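Local coordinates for protein enoyl-CoA hydratase/carnithine racemase (Magnetospirillum magneticum, PDB 4NEK) that probably acts as a delta(3)-delta(2)-enoyl-CoA isomerase, shifting the double bond of unsaturated acyl-CoA substrates, at residues C[16-21]-C[51-56]; C[3-8]-C[29-34]; C[97-102]-C[181-186]. All coordinates share one frame; numbering follows the deposited sequence.

All three contacts reach the same mixed sheet of this crotonase-like fold. Contact 1 lies within the sheet and joins two neighbouring parallel strands, 13-18 and 50-54. Contacts 2 and 3 each set a helix against that sheet. Contact 1 is buried and is held mainly by backbone hydrogen bonds. Contact 3 is also buried. It relies on a leucine and two alanines, with a water bridge between two charged side chains. Contact 2 lies nearer the surface, on the edge strand 5-10, and is almost wholly apolar. R17 of contact 1 pairs with E183 of contact 3 in a salt bridge. Contacts 1 and 2 are joined by backbone hydrogen bonds between 3-8 and 16-21.

Contact 1 (C[16-21]-C[51-56]); sequences VRMNRP and FLILGS
Strands 13-18 and 50-54 are the two parallel strands of a beta-alpha-beta unit in the crotonase-like fold. Helix 29-44 lies between them in the chain. The axes of their short segments approach to 4.7 Å, with 12° between their directions. At F51 the ring edge meets V16 CG2, and the ring also stacks with F39. L52 O follows and takes a nearly straight bond from V16 N. I53 pairs with V16 in the parallel ladder. Its CG2 lies 4.3 Å from CE of the selenomethionine M18, on the face of the sheet that carries V16. L54 pairs with R17, and both its N and its O turn to strand 13-18, bonding the residues before and after R17. L54 N donates to V16 O at 2.9 Å. L54 O receives M18 N at 3.0 Å, with the donor above the carbonyl plane. L54 CD1 sits over one face of the R17 guanidinium, 3.5 Å from R17 NH2. G55 O then accepts R17 NH1 at 2.8 Å, close to the guanidinium plane. The R17 chain bends at chi3 (-64°) to get there. The same NH1 forms a salt bridge with E183, so two acceptors fix the group. At S56, OG accepts from D59 N. It also donates to a water at 2.5 Å, and that water donates in turn to P21 O.

Contact 2 (C[3-8]-C[29-34]); sequences ELVLSH and GEMYAA
The carboxylate of E30 is the flat side-chain group that takes part here. One methyl of L4 rests against it, with L4 CD1 3.7 Å from E30 OE1 and about as far from the carboxylate carbon. The contact is van der Waals, between a methyl and a charged group. E30 CG is wedged between its own backbone N and carbonyl carbon (chi1 50°). The rest of its chain is extended at chi2, and the two side chains cross obliquely. Two flat peptide groups are also touched. The carbonyl oxygen of L4 meets the methyl of the selenomethionine M31, with CE 3.7 Å from L4 O. In the other direction V5 CG2 lies 3.9 Å from M31 O, against the helix backbone.

The apolar core of the contact is formed by L4, V5, M31 and A34. L4 CB packs on M31 CG at 3.8 Å. The M31 chain runs straight through chi2 and bends at chi3 (71°), which turns the methyl toward the L4 carbonyl. V5 points at the helix and meets A34 one turn after E30. Its CB is 3.7 Å from A34 CB, and both of its methyls lie close to that same carbon. The small alanine lets the beta-branched side chain come right up to the helix.

The segment 3-8 leads into edge strand 5-10, which pairs antiparallel with strand 13-18. L4 and L6 form backbone hydrogen bonds to N19 and R17 there. Helix 29-44 packs lengthwise on this part of the sheet, with V5 also on L35 and M31 also on M18. Further round the helix, Y32 turns away to helix 79-88.

Contact 3 (C[97-102]-C[181-186]); sequences AVRGAA and DLEETA
L182 points from helix 179-194 toward the end of strand 94-98. Its CG is anti to the backbone N (chi1 170°), and its two methyls divide the work. CD1 stays beside A97 CB. CD2 reaches past it to within 3.4 Å of V98 O. The same CD2 lies over one face of the R99 guanidinium, 4.1 Å from NH1, and the two side chains cross obliquely. One helical turn on, A186 points the same way, with its CB 3.8 Å from A97 CB. An alanine at L182 would lose CG and both methyls, and would probably loosen the packing on A97 and V98 and the cover over the R99 guanidinium.

R99 and E183 face each other tip to tip, but stay beyond salt-bridge range. A water in the guanidinium plane joins them: it accepts from R99 NH1 at 2.9 Å and donates to E183 OE2 at 2.6 Å. That carboxylate oxygen also forms a salt bridge with R17. D181 forms a salt bridge with K192 of a second subunit. Helix 179-194 covers this side of the mixed sheet, with A186 also on L52 and L182 also on Y117, a helix-on-sheet layer of the crotonase-like fold.

Contact 1 (C[16-21]-C[51-56])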
# COMPACT_ATOMS: atom_id res chain seq x y z
N VAL C 16 -22.00 -9.72 22.98
CA VAL C 16 -22.26 -11.14 22.75
C VAL C 16 -20.90 -11.80 22.61
O VAL C 16 -20.18 -11.50 21.68
CB VAL C 16 -23.05 -11.32 21.45
CG1 VAL C 16 -23.27 -12.78 21.18
CG2 VAL C 16 -24.39 -10.59 21.53
N ARG C 17 -20.53 -12.62 23.57
CA ARG C 17 -19.19 -13.14 23.64
C ARG C 17 -19.19 -14.67 23.55
O ARG C 17 -19.92 -15.33 24.27
CB ARG C 17 -18.53 -12.74 24.95
CG ARG C 17 -17.10 -13.24 24.98
CD ARG C 17 -16.45 -13.07 26.33
NE ARG C 17 -16.28 -11.69 26.75
CZ ARG C 17 -15.28 -10.88 26.38
NH1 ARG C 17 -14.30 -11.29 25.57
NH2 ARG C 17 -15.26 -9.64 26.80
N MSE C 18 -18.38 -15.22 22.65
CA MSE C 18 -18.22 -16.66 22.56
C MSE C 18 -17.24 -17.04 23.62
O MSE C 18 -16.21 -16.41 23.79
CB MSE C 18 -17.74 -17.07 21.20
CG MSE C 18 -18.81 -16.72 20.17
SE MSE C 18 -18.12 -17.02 18.32
CE MSE C 18 -17.03 -15.36 18.11
N ASN C 19 -17.58 -18.11 24.33
CA ASN C 19 -16.88 -18.47 25.54
C ASN C 19 -16.65 -19.98 25.70
O ASN C 19 -17.15 -20.59 26.60
CB ASN C 19 -17.67 -17.95 26.71
CG ASN C 19 -16.91 -18.08 28.03
OD1 ASN C 19 -15.71 -17.86 28.09
ND2 ASN C 19 -17.61 -18.42 29.07
N ARG C 20 -15.87 -20.53 24.79
CA ARG C 20 -15.39 -21.89 24.86
C ARG C 20 -13.89 -21.83 24.63
O ARG C 20 -13.36 -22.38 23.67
CB ARG C 20 -16.11 -22.71 23.80
CG ARG C 20 -15.90 -24.20 23.91
CD ARG C 20 -16.63 -24.91 22.78
NE ARG C 20 -16.51 -26.36 22.91
CZ ARG C 20 -16.41 -27.23 21.89
NH1 ARG C 20 -16.40 -26.84 20.63
NH2 ARG C 20 -16.28 -28.50 22.14
N PRO C 21 -13.20 -21.11 25.49
CA PRO C 21 -11.83 -20.75 25.16
C PRO C 21 -10.91 -21.93 25.04
O PRO C 21 -9.93 -21.86 24.29
CB PRO C 21 -11.39 -19.86 26.33
CG PRO C 21 -12.36 -20.14 27.41
CD PRO C 21 -13.66 -20.49 26.73
N PHE C 51 -24.90 -4.12 18.32
CA PHE C 51 -24.26 -5.35 18.82
C PHE C 51 -22.76 -5.27 18.76
O PHE C 51 -22.19 -4.72 17.84
CB PHE C 51 -24.64 -6.53 17.95
CG PHE C 51 -26.10 -6.89 18.00
CD1 PHE C 51 -26.56 -7.76 18.95
CD2 PHE C 51 -26.99 -6.40 17.06
CE1 PHE C 51 -27.90 -8.11 18.99
CE2 PHE C 51 -28.32 -6.75 17.08
CZ PHE C 51 -28.79 -7.58 18.06
N LEU C 52 -22.14 -5.91 19.73
CA LEU C 52 -20.71 -6.09 19.70
C LEU C 52 -20.36 -7.56 19.95
O LEU C 52 -20.64 -8.09 21.00
CB LEU C 52 -20.07 -5.24 20.78
CG LEU C 52 -18.60 -5.53 21.05
CD1 LEU C 52 -17.79 -5.24 19.81
CD2 LEU C 52 -18.09 -4.65 22.16
N ILE C 53 -19.75 -8.21 18.96
CA ILE C 53 -19.42 -9.61 19.05
C ILE C 53 -17.97 -9.81 19.34
O ILE C 53 -17.13 -9.29 18.63
CB ILE C 53 -19.63 -10.31 17.72
CG1 ILE C 53 -21.02 -10.07 17.22
CG2 ILE C 53 -19.44 -11.81 17.85
CD1 ILE C 53 -21.08 -10.42 15.75
N LEU C 54 -17.71 -10.61 20.36
CA LEU C 54 -16.36 -10.84 20.87
C LEU C 54 -16.07 -12.33 21.01
O LEU C 54 -16.99 -13.14 21.08
CB LEU C 54 -16.22 -10.27 22.28
CG LEU C 54 -16.55 -8.79 22.39
CD1 LEU C 54 -16.47 -8.29 23.83
CD2 LEU C 54 -15.62 -7.98 21.52
N GLY C 55 -14.79 -12.66 21.09
CA GLY C 55 -14.39 -14.01 21.41
C GLY C 55 -13.71 -14.10 22.76
O GLY C 55 -14.02 -13.36 23.69
N SER C 56 -12.78 -15.04 22.85
CA SER C 56 -12.04 -15.27 24.08
C SER C 56 -10.94 -14.23 24.13
O SER C 56 -10.86 -13.33 23.27
CB SER C 56 -11.47 -16.67 24.09
OG SER C 56 -10.27 -16.77 23.32
O HOH W 1 -9.52 -19.17 22.97

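Contact 2 (C[3-8]-C[29-34])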
# COMPACT_ATOMS: atom_id res chain seq x y z
N GLU C 3 -23.25 -21.73 29.06
CA GLU C 3 -22.34 -20.65 29.53
C GLU C 3 -21.21 -20.45 28.49
O GLU C 3 -20.24 -19.65 28.62
CB GLU C 3 -21.77 -20.97 30.94
CG GLU C 3 -22.87 -21.08 32.05
CD GLU C 3 -23.81 -22.32 31.92
OE1 GLU C 3 -23.41 -23.44 32.29
OE2 GLU C 3 -24.98 -22.19 31.44
N LEU C 4 -21.42 -21.15 27.41
CA LEU C 4 -20.60 -21.05 26.25
C LEU C 4 -20.82 -19.78 25.43
O LEU C 4 -20.00 -19.47 24.60
CB LEU C 4 -20.87 -22.25 25.38
CG LEU C 4 -20.46 -23.59 26.01
CD1 LEU C 4 -20.56 -24.67 24.94
CD2 LEU C 4 -19.08 -23.60 26.60
N VAL C 5 -21.91 -19.05 25.69
CA VAL C 5 -22.15 -17.77 25.07
C VAL C 5 -22.64 -16.81 26.14
O VAL C 5 -23.60 -17.10 26.80
CB VAL C 5 -23.25 -17.88 24.00
CG1 VAL C 5 -23.69 -16.51 23.52
CG2 VAL C 5 -22.77 -18.72 22.84
N LEU C 6 -22.00 -15.66 26.28
CA LEU C 6 -22.35 -14.67 27.29
C LEU C 6 -22.91 -13.48 26.60
O LEU C 6 -22.38 -13.05 25.60
CB LEU C 6 -21.12 -14.23 28.07
CG LEU C 6 -20.35 -15.38 28.72
CD1 LEU C 6 -19.00 -14.95 29.30
CD2 LEU C 6 -21.20 -16.02 29.81
N SER C 7 -23.97 -12.92 27.14
CA SER C 7 -24.57 -11.78 26.54
C SER C 7 -25.03 -10.83 27.61
O SER C 7 -25.56 -11.24 28.60
CB SER C 7 -25.75 -12.23 25.73
OG SER C 7 -26.24 -11.14 24.99
N HIS C 8 -24.85 -9.53 27.40
CA HIS C 8 -25.38 -8.55 28.32
C HIS C 8 -25.39 -7.19 27.64
O HIS C 8 -24.71 -7.01 26.65
CB HIS C 8 -24.52 -8.51 29.58
CG HIS C 8 -23.18 -7.90 29.36
ND1 HIS C 8 -22.94 -6.56 29.56
CD2 HIS C 8 -22.00 -8.44 28.96
CE1 HIS C 8 -21.66 -6.30 29.31
NE2 HIS C 8 -21.07 -7.43 28.95
N GLY C 29 -23.66 -26.80 18.07
CA GLY C 29 -25.07 -26.43 17.93
C GLY C 29 -25.59 -25.52 19.03
O GLY C 29 -26.39 -24.61 18.76
N GLU C 30 -25.23 -25.82 20.28
CA GLU C 30 -25.75 -25.01 21.40
C GLU C 30 -25.27 -23.59 21.33
O GLU C 30 -26.00 -22.71 21.77
CB GLU C 30 -25.45 -25.55 22.82
CG GLU C 30 -24.00 -25.90 23.08
CD GLU C 30 -23.76 -26.58 24.42
OE1 GLU C 30 -23.99 -25.88 25.43
OE2 GLU C 30 -23.35 -27.81 24.49
N MSE C 31 -24.09 -23.35 20.74
CA MSE C 31 -23.55 -22.00 20.63
C MSE C 31 -24.26 -21.26 19.54
O MSE C 31 -24.76 -20.16 19.78
CB MSE C 31 -22.08 -22.01 20.38
CG MSE C 31 -21.41 -22.60 21.60
SE MSE C 31 -19.47 -22.80 21.31
CE MSE C 31 -18.96 -20.89 21.36
N TYR C 32 -24.44 -21.89 18.40
CA TYR C 32 -25.26 -21.31 17.35
C TYR C 32 -26.61 -20.89 17.85
O TYR C 32 -27.12 -19.85 17.48
CB TYR C 32 -25.46 -22.27 16.17
CG TYR C 32 -24.23 -22.43 15.32
CD1 TYR C 32 -23.70 -21.34 14.63
CD2 TYR C 32 -23.60 -23.65 15.21
CE1 TYR C 32 -22.57 -21.49 13.84
CE2 TYR C 32 -22.49 -23.81 14.41
CZ TYR C 32 -21.98 -22.72 13.74
OH TYR C 32 -20.83 -22.88 13.00
N ALA C 33 -27.23 -21.73 18.66
CA ALA C 33 -28.59 -21.46 19.13
C ALA C 33 -28.57 -20.27 20.08
O ALA C 33 -29.38 -19.38 19.98
CB ALA C 33 -29.19 -22.69 19.80
N ALA C 34 -27.65 -20.28 21.03
CA ALA C 34 -27.53 -19.18 21.95
C ALA C 34 -27.21 -17.87 21.23
O ALA C 34 -27.73 -16.84 21.60
CB ALA C 34 -26.46 -19.47 22.99

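Contact 3 (C[97-102]-C[181-186])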
# COMPACT_ATOMS: atom_id res chain seq x y z
N ALA C 97 -14.82 -7.80 17.11
CA ALA C 97 -13.43 -7.68 17.45
C ALA C 97 -12.86 -9.06 17.38
O ALA C 97 -13.27 -9.92 18.14
CB ALA C 97 -13.28 -7.12 18.85
N VAL C 98 -11.92 -9.28 16.46
CA VAL C 98 -11.36 -10.58 16.25
C VAL C 98 -9.91 -10.66 16.61
O VAL C 98 -9.22 -9.67 16.60
CB VAL C 98 -11.55 -11.01 14.80
CG1 VAL C 98 -13.00 -10.86 14.39
CG2 VAL C 98 -10.75 -10.16 13.84
N ARG C 99 -9.44 -11.87 16.88
CA ARG C 99 -8.04 -12.14 17.18
C ARG C 99 -7.77 -13.60 17.08
O ARG C 99 -8.70 -14.38 17.02
CB ARG C 99 -7.69 -11.69 18.61
CG ARG C 99 -8.35 -12.56 19.66
CD ARG C 99 -8.63 -11.81 20.94
NE ARG C 99 -7.39 -11.32 21.50
CZ ARG C 99 -7.31 -10.41 22.44
NH1 ARG C 99 -8.38 -9.88 23.01
NH2 ARG C 99 -6.11 -10.02 22.83
N GLY C 100 -6.50 -13.97 17.08
CA GLY C 100 -6.11 -15.37 16.96
C GLY C 100 -6.81 -16.05 15.80
O GLY C 100 -6.83 -15.53 14.68
N ALA C 101 -7.43 -17.18 16.06
CA ALA C 101 -8.14 -17.91 15.02
C ALA C 101 -9.45 -17.23 14.59
O ALA C 101 -10.26 -16.86 15.42
CB ALA C 101 -8.43 -19.30 15.48
N ALA C 102 -9.60 -17.05 13.29
CA ALA C 102 -10.86 -16.66 12.67
C ALA C 102 -11.08 -17.56 11.49
O ALA C 102 -10.75 -17.23 10.36
CB ALA C 102 -10.84 -15.22 12.24
N ASP C 181 -5.76 -3.46 23.66
CA ASP C 181 -6.72 -2.37 23.45
C ASP C 181 -7.86 -2.74 22.52
O ASP C 181 -8.71 -1.89 22.19
CB ASP C 181 -6.01 -1.17 22.84
CG ASP C 181 -4.94 -0.56 23.77
OD1 ASP C 181 -5.09 -0.67 25.00
OD2 ASP C 181 -3.95 -0.00 23.25
N LEU C 182 -7.91 -3.99 22.10
CA LEU C 182 -8.82 -4.37 21.05
C LEU C 182 -10.27 -4.22 21.47
O LEU C 182 -11.06 -3.57 20.77
CB LEU C 182 -8.50 -5.78 20.60
CG LEU C 182 -9.52 -6.42 19.66
CD1 LEU C 182 -9.51 -5.77 18.30
CD2 LEU C 182 -9.23 -7.91 19.50
N GLU C 183 -10.62 -4.79 22.61
CA GLU C 183 -12.00 -4.77 23.08
C GLU C 183 -12.47 -3.37 23.42
O GLU C 183 -13.59 -2.97 23.07
CB GLU C 183 -12.19 -5.70 24.26
CG GLU C 183 -12.03 -7.17 23.90
CD GLU C 183 -12.53 -8.17 24.98
OE1 GLU C 183 -13.20 -7.72 25.95
OE2 GLU C 183 -12.27 -9.41 24.85
N GLU C 184 -11.58 -2.59 24.01
CA GLU C 184 -11.90 -1.21 24.34
C GLU C 184 -12.20 -0.41 23.09
O GLU C 184 -13.11 0.41 23.04
CB GLU C 184 -10.70 -0.58 24.96
CG GLU C 184 -11.08 0.56 25.87
CD GLU C 184 -9.90 1.17 26.66
OE1 GLU C 184 -8.77 0.59 26.64
OE2 GLU C 184 -10.11 2.21 27.34
N THR C 185 -11.39 -0.62 22.07
CA THR C 185 -11.52 0.14 20.84
C THR C 185 -12.79 -0.26 20.10
O THR C 185 -13.48 0.58 19.55
CB THR C 185 -10.32 -0.14 19.94
OG1 THR C 185 -9.14 0.20 20.64
CG2 THR C 185 -10.37 0.68 18.70
N ALA C 186 -13.06 -1.57 20.04
CA ALA C 186 -14.25 -2.01 19.41
C ALA C 186 -15.46 -1.50 20.16
O ALA C 186 -16.46 -1.12 19.55
CB ALA C 186 -14.28 -3.52 19.32
O HOH W 2 -11.15 -10.53 22.78